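Long-range contact in putative molybdenum cofactor biosynthesis protein D2 (MoaD2) / thiamine S (Mycobacterium smegmatis, PDB 6JC0), which is probably a small ubiquitin-like sulfur carrier that, as in its MoaD relatives, donates sulfur from its C-terminal end in molybdenum cofactor biosynthesis: residues 52-57 and 79-84. Sequence-based numbering, arbitrary orientation.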
ATOM      1  N   ARG B  52     -29.503   8.572 -25.526  1.00 25.89           N
ATOM      2  CA  ARG B  52     -28.175   9.124 -25.285  1.00 28.08           C
ATOM      3  C   ARG B  52     -27.320   8.184 -24.428  1.00 23.65           C
ATOM      4  O   ARG B  52     -26.174   7.893 -24.766  1.00 22.23           O
ATOM      5  CB  ARG B  52     -28.298  10.494 -24.610  1.00 35.51           C
ATOM      6  CG  ARG B  52     -27.217  11.492 -24.993  1.00 43.84           C
ATOM      7  CD  ARG B  52     -27.450  12.860 -24.349  1.00 49.52           C
ATOM      8  NE  ARG B  52     -28.748  13.433 -24.704  1.00 52.50           N
ATOM      9  CZ  ARG B  52     -29.743  13.628 -23.842  1.00 50.75           C
ATOM     10  NH1 ARG B  52     -29.589  13.305 -22.564  1.00 53.83           N
ATOM     11  NH2 ARG B  52     -30.890  14.153 -24.256  1.00 45.47           N
ATOM     12  N   VAL B  53     -27.888   7.710 -23.322  1.00 20.44           N
ATOM     13  CA  VAL B  53     -27.182   6.800 -22.425  1.00 18.92           C
ATOM     14  C   VAL B  53     -26.838   5.481 -23.116  1.00 20.90           C
ATOM     15  O   VAL B  53     -25.758   4.925 -22.900  1.00 21.89           O
ATOM     16  CB  VAL B  53     -28.013   6.518 -21.152  1.00 24.79           C
ATOM     17  CG1 VAL B  53     -27.467   5.307 -20.389  1.00 20.36           C
ATOM     18  CG2 VAL B  53     -28.037   7.748 -20.255  1.00 25.52           C
ATOM     19  N   LEU B  54     -27.746   4.994 -23.960  1.00 18.90           N
ATOM     20  CA  LEU B  54     -27.557   3.714 -24.643  1.00 15.36           C
ATOM     21  C   LEU B  54     -26.332   3.685 -25.557  1.00 27.08           C
ATOM     22  O   LEU B  54     -25.748   2.623 -25.782  1.00 25.89           O
ATOM     23  CB  LEU B  54     -28.797   3.358 -25.464  1.00 15.42           C
ATOM     24  CG  LEU B  54     -30.059   2.956 -24.701  1.00 17.99           C
ATOM     25  CD1 LEU B  54     -31.179   2.635 -25.676  1.00 16.17           C
ATOM     26  CD2 LEU B  54     -29.781   1.772 -23.801  1.00 21.82           C
ATOM     27  N   LYS B  55     -25.951   4.844 -26.086  1.00 30.47           N
ATOM     28  CA  LYS B  55     -24.823   4.925 -27.009  1.00 34.50           C
ATOM     29  C   LYS B  55     -23.549   4.336 -26.416  1.00 26.11           C
ATOM     30  O   LYS B  55     -22.754   3.717 -27.121  1.00 24.46           O
ATOM     31  CB  LYS B  55     -24.571   6.376 -27.429  1.00 41.46           C
ATOM     32  CG  LYS B  55     -25.385   6.822 -28.632  1.00 48.83           C
ATOM     33  CD  LYS B  55     -24.657   7.905 -29.411  1.00 54.33           C
ATOM     34  CE  LYS B  55     -25.034   7.872 -30.885  1.00 58.24           C
ATOM     35  NZ  LYS B  55     -24.079   8.660 -31.714  1.00 61.04           N
ATOM     36  N   ARG B  56     -23.372   4.510 -25.112  1.00 24.73           N
ATOM     37  CA  ARG B  56     -22.149   4.080 -24.448  1.00 26.68           C
ATOM     38  C   ARG B  56     -22.347   2.813 -23.614  1.00 27.06           C
ATOM     39  O   ARG B  56     -21.468   2.429 -22.846  1.00 26.65           O
ATOM     40  CB  ARG B  56     -21.611   5.208 -23.568  1.00 26.07           C
ATOM     41  CG  ARG B  56     -21.362   6.502 -24.324  1.00 32.22           C
ATOM     42  CD  ARG B  56     -20.884   7.599 -23.392  1.00 40.39           C
ATOM     43  NE  ARG B  56     -19.688   7.195 -22.661  1.00 47.61           N
ATOM     44  CZ  ARG B  56     -19.062   7.956 -21.769  1.00 50.85           C
ATOM     45  NH1 ARG B  56     -19.517   9.173 -21.494  1.00 55.08           N
ATOM     46  NH2 ARG B  56     -17.980   7.498 -21.152  1.00 44.92           N
ATOM     47  N   CYS B  57     -23.495   2.165 -23.772  1.00 19.23           N
ATOM     48  CA  CYS B  57     -23.786   0.957 -23.006  1.00 21.19           C
ATOM     49  C   CYS B  57     -23.202  -0.306 -23.637  1.00 18.51           C
ATOM     50  O   CYS B  57     -22.980  -0.367 -24.849  1.00 19.99           O
ATOM     51  CB  CYS B  57     -25.299   0.784 -22.834  1.00 16.62           C
ATOM     52  SG  CYS B  57     -26.039   1.888 -21.614  1.00 22.67           S
ATOM     53  N   VAL B  79     -32.283  -9.356 -21.815  1.00 17.82           N
ATOM     54  CA  VAL B  79     -31.226  -8.466 -22.275  1.00 17.05           C
ATOM     55  C   VAL B  79     -30.914  -7.426 -21.198  1.00 18.55           C
ATOM     56  O   VAL B  79     -31.789  -6.651 -20.798  1.00 13.25           O
ATOM     57  CB  VAL B  79     -31.609  -7.750 -23.588  1.00 14.29           C
ATOM     58  CG1 VAL B  79     -30.516  -6.773 -24.003  1.00 18.60           C
ATOM     59  CG2 VAL B  79     -31.866  -8.757 -24.698  1.00 11.53           C
ATOM     60  N   ASP B  80     -29.674  -7.417 -20.721  1.00 15.63           N
ATOM     61  CA  ASP B  80     -29.249  -6.435 -19.721  1.00 16.14           C
ATOM     62  C   ASP B  80     -28.564  -5.233 -20.369  1.00 18.34           C
ATOM     63  O   ASP B  80     -27.709  -5.391 -21.239  1.00 15.59           O
ATOM     64  CB  ASP B  80     -28.303  -7.072 -18.695  1.00 17.67           C
ATOM     65  CG  ASP B  80     -29.002  -8.067 -17.782  1.00 18.40           C
ATOM     66  OD1 ASP B  80     -30.240  -8.183 -17.857  1.00 25.33           O
ATOM     67  OD2 ASP B  80     -28.313  -8.725 -16.978  1.00 20.80           O
ATOM     68  N   VAL B  81     -28.934  -4.034 -19.926  1.00 16.38           N
ATOM     69  CA  VAL B  81     -28.342  -2.800 -20.429  1.00 15.16           C
ATOM     70  C   VAL B  81     -27.348  -2.221 -19.421  1.00 20.63           C
ATOM     71  O   VAL B  81     -27.740  -1.737 -18.353  1.00 17.05           O
ATOM     72  CB  VAL B  81     -29.425  -1.742 -20.738  1.00 11.88           C
ATOM     73  CG1 VAL B  81     -28.783  -0.483 -21.287  1.00 10.10           C
ATOM     74  CG2 VAL B  81     -30.442  -2.298 -21.719  1.00 15.55           C
ATOM     75  N   LEU B  82     -26.064  -2.255 -19.776  1.00 17.98           N
ATOM     76  CA  LEU B  82     -24.987  -1.907 -18.850  1.00 16.68           C
ATOM     77  C   LEU B  82     -24.234  -0.644 -19.264  1.00 19.19           C
ATOM     78  O   LEU B  82     -23.515  -0.646 -20.262  1.00 20.13           O
ATOM     79  CB  LEU B  82     -23.987  -3.070 -18.733  1.00 14.78           C
ATOM     80  CG  LEU B  82     -24.257  -4.222 -17.758  1.00 22.01           C
ATOM     81  CD1 LEU B  82     -25.510  -4.988 -18.122  1.00 24.18           C
ATOM     82  CD2 LEU B  82     -23.058  -5.163 -17.695  1.00 26.95           C
ATOM     83  N   PRO B  83     -24.381   0.439 -18.486  1.00 16.86           N
ATOM     84  CA  PRO B  83     -23.594   1.652 -18.734  1.00 18.32           C
ATOM     85  C   PRO B  83     -22.114   1.401 -18.478  1.00 20.43           C
ATOM     86  O   PRO B  83     -21.776   0.375 -17.880  1.00 18.66           O
ATOM     87  CB  PRO B  83     -24.165   2.662 -17.724  1.00 15.80           C
ATOM     88  CG  PRO B  83     -25.512   2.123 -17.363  1.00 17.75           C
ATOM     89  CD  PRO B  83     -25.345   0.628 -17.393  1.00 19.60           C
ATOM     90  N   PRO B  84     -21.239   2.313 -18.933  1.00 18.66           N
ATOM     91  CA  PRO B  84     -19.818   2.195 -18.591  1.00 20.39           C
ATOM     92  C   PRO B  84     -19.636   2.071 -17.083  1.00 19.99           C
ATOM     93  O   PRO B  84     -20.365   2.714 -16.323  1.00 22.77           O
ATOM     94  CB  PRO B  84     -19.220   3.500 -19.121  1.00 22.97           C
ATOM     95  CG  PRO B  84     -20.116   3.875 -20.247  1.00 22.09           C
ATOM     96  CD  PRO B  84     -21.498   3.469 -19.807  1.00 18.33           C
TER
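Leu54, on the C-terminal part of helix 48-54, meets the strand with one methyl. Its CB points away from residues 79-84, but CG stands beside the backbone N (chi1 -71°), and CD2 reaches Val81 CG1 at 3.5 Å, the two side chains crossing at about a right angle. The Leu54 side chain also packs on Val40 and Leu43 of helix 36-44 and on Tyr59. A type I turn from Leu54 to Cys57, closed by Cys57 N to Leu54 O (3.1 Å), leads toward strand 58-61, which pairs antiparallel with 77-82. This is the ubiquitin-like beta-grasp fold of the ThiS/MoaD family, helices packed against one face of a mixed sheet, and residues 83 and 84 begin the C-terminal tail. Arg56 meets CG and CD of Pro84: its O sits 3.2 Å from Pro84 CD, and its CB is 3.9 Å from Pro84 CG, the two side chains crossing at about a right angle. Pro83 O accepts a hydrogen bond from an aromatic side chain of another protein's chain; Arg56 packs on the backbone of that protein and Pro84 on one of its polar side chains. Cys57 touches both strand and tail: SG, beside its own backbone N (chi1 -76°), lies 3.6 Å from Val81 CG1 and 3.8 Å from Pro83 CA. Cys57 CA in turn makes a bent CA-H...O contact with Leu82 O (3.2 Å, 122° at H), an oxygen that Ser58 OG also approaches in a weak hydrogen bond.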